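Local structure of pyrrolidone-carboxylate peptidase (Deinococcus radiodurans R1, 5Z48) at residues A126-E130 / A131-G135. The protein binds pyroglutamate and, as a homotetrameric thiol peptidase of the C15 family, probably releases N-terminal pyroglutamyl groups from peptides. Sequence-based numbering, arbitrary orientation.
Sequences AAWRE and AEIPG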
loop_
_atom_site.group_PDB
_atom_site.type_symbol
_atom_site.label_atom_id
_atom_site.label_comp_id
_atom_site.label_asym_id
_atom_site.label_seq_id
_atom_site.Cartn_x
_atom_site.Cartn_y
_atom_site.Cartn_z
ATOM N N ALA B 126 -22.503 -10.685 6.330
ATOM C CA ALA B 126 -23.792 -10.081 6.013
ATOM C C ALA B 126 -24.292 -9.237 7.180
ATOM O O ALA B 126 -24.858 -8.155 6.988
ATOM C CB ALA B 126 -24.827 -11.152 5.649
ATOM N N ALA B 127 -24.077 -9.723 8.408
ATOM C CA ALA B 127 -24.488 -8.929 9.565
ATOM C C ALA B 127 -23.686 -7.634 9.660
ATOM O O ALA B 127 -24.241 -6.563 9.959
ATOM C CB ALA B 127 -24.330 -9.759 10.847
ATOM N N TRP B 128 -22.382 -7.719 9.386
ATOM C CA TRP B 128 -21.550 -6.519 9.351
ATOM C C TRP B 128 -22.060 -5.544 8.301
ATOM O O TRP B 128 -22.187 -4.350 8.568
ATOM C CB TRP B 128 -20.094 -6.880 9.029
ATOM C CG TRP B 128 -19.251 -7.353 10.191
ATOM C CD1 TRP B 128 -19.512 -7.214 11.533
ATOM C CD2 TRP B 128 -17.998 -8.030 10.094
ATOM N NE1 TRP B 128 -18.496 -7.759 12.274
ATOM C CE2 TRP B 128 -17.543 -8.252 11.412
ATOM C CE3 TRP B 128 -17.204 -8.449 9.013
ATOM C CZ2 TRP B 128 -16.336 -8.923 11.687
ATOM C CZ3 TRP B 128 -15.994 -9.081 9.295
ATOM C CH2 TRP B 128 -15.564 -9.294 10.615
ATOM N N ARG B 129 -22.339 -6.029 7.083
ATOM C CA ARG B 129 -22.822 -5.120 6.035
ATOM C C ARG B 129 -24.149 -4.459 6.420
ATOM O O ARG B 129 -24.357 -3.248 6.197
ATOM C CB ARG B 129 -22.953 -5.887 4.718
ATOM C CG ARG B 129 -23.289 -4.926 3.545
ATOM C CD ARG B 129 -22.932 -5.488 2.170
ATOM N NE ARG B 129 -21.487 -5.470 1.887
ATOM C CZ ARG B 129 -20.863 -4.465 1.263
ATOM N NH1 ARG B 129 -21.547 -3.409 0.891
ATOM N NH2 ARG B 129 -19.551 -4.521 1.043
ATOM N N GLU B 130 -25.060 -5.226 7.022
ATOM C CA GLU B 130 -26.324 -4.648 7.446
ATOM C C GLU B 130 -26.107 -3.565 8.500
ATOM O O GLU B 130 -26.831 -2.564 8.513
ATOM C CB GLU B 130 -27.232 -5.769 7.972
ATOM C CG GLU B 130 -28.724 -5.388 8.090
ATOM C CD GLU B 130 -29.069 -4.686 9.398
ATOM O OE1 GLU B 130 -28.308 -4.848 10.388
ATOM O OE2 GLU B 130 -30.113 -3.971 9.439
ATOM N N ALA B 131 -25.069 -3.715 9.332
ATOM C CA ALA B 131 -24.701 -2.712 10.331
ATOM C C ALA B 131 -23.784 -1.621 9.785
ATOM O O ALA B 131 -23.239 -0.837 10.576
ATOM C CB ALA B 131 -24.032 -3.396 11.531
ATOM N N GLU B 132 -23.598 -1.570 8.456
ATOM C CA GLU B 132 -22.761 -0.575 7.769
ATOM C C GLU B 132 -21.296 -0.672 8.187
ATOM O O GLU B 132 -20.586 0.337 8.193
ATOM C CB GLU B 132 -23.290 0.849 7.960
ATOM C CG GLU B 132 -24.721 0.999 7.433
ATOM C CD GLU B 132 -25.317 2.360 7.661
ATOM O OE1 GLU B 132 -26.561 2.472 7.518
ATOM O OE2 GLU B 132 -24.586 3.318 8.018
ATOM N N ILE B 133 -20.830 -1.892 8.431
ATOM C CA ILE B 133 -19.428 -2.161 8.777
ATOM C C ILE B 133 -18.771 -2.863 7.595
ATOM O O ILE B 133 -19.143 -4.006 7.277
ATOM C CB ILE B 133 -19.308 -3.007 10.058
ATOM C CG1 ILE B 133 -19.900 -2.220 11.233
ATOM C CG2 ILE B 133 -17.837 -3.352 10.367
ATOM C CD1 ILE B 133 -20.100 -3.095 12.472
ATOM N N PRO B 134 -17.777 -2.235 6.943
ATOM C CA PRO B 134 -16.967 -2.929 5.921
ATOM C C PRO B 134 -16.139 -4.045 6.536
ATOM O O PRO B 134 -15.618 -3.906 7.642
ATOM C CB PRO B 134 -16.036 -1.823 5.404
ATOM C CG PRO B 134 -16.535 -0.538 5.895
ATOM C CD PRO B 134 -17.369 -0.833 7.154
ATOM N N GLY B 135 -16.037 -5.178 5.827
ATOM C CA GLY B 135 -15.200 -6.271 6.320
ATOM C C GLY B 135 -15.091 -7.382 5.302
ATOM O O GLY B 135 -15.726 -7.347 4.242
#
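The indole of Trp128 has Ile133 over one face, where CG2 stands 4.2 Å above the ring plane and is displaced toward the rim. The CA of Gly135 approaches the six-membered ring obliquely, 4.0 Å from Trp128 CE3. With chi1 at -63°, CG1 of Ile133 sits beside the backbone N and CG2 lies anti to it, which places that methyl over the indole, while the CB atoms of Trp128 and Ile133 pack at 4.1 Å. The indole NE1 is satisfied by the carbonyl of Ala200 on helix 194-211, and its ring also touches Val80 and Leu82 of strand 80-90.

Three backbone bonds accompany this packing. Ala131 N still makes a helical bond to Ala127 O (3.0 Å), and Ala131 is the first residue to leave helical phi/psi. Ile133 N reaches back to Trp128 O at 2.8 Å, nearly straight (161°) but above the carbonyl plane. Glu132 N bonds to Arg129 O at 2.9 Å, farther out of plane. Glu132, the donor of this last bond, has positive phi (62°). The 6→1 and 5→2 pairs, with Glu132 as C-prime residue, define a Schellman motif that ends helix 121-130 and starts the loop that leads on to strand 135-138.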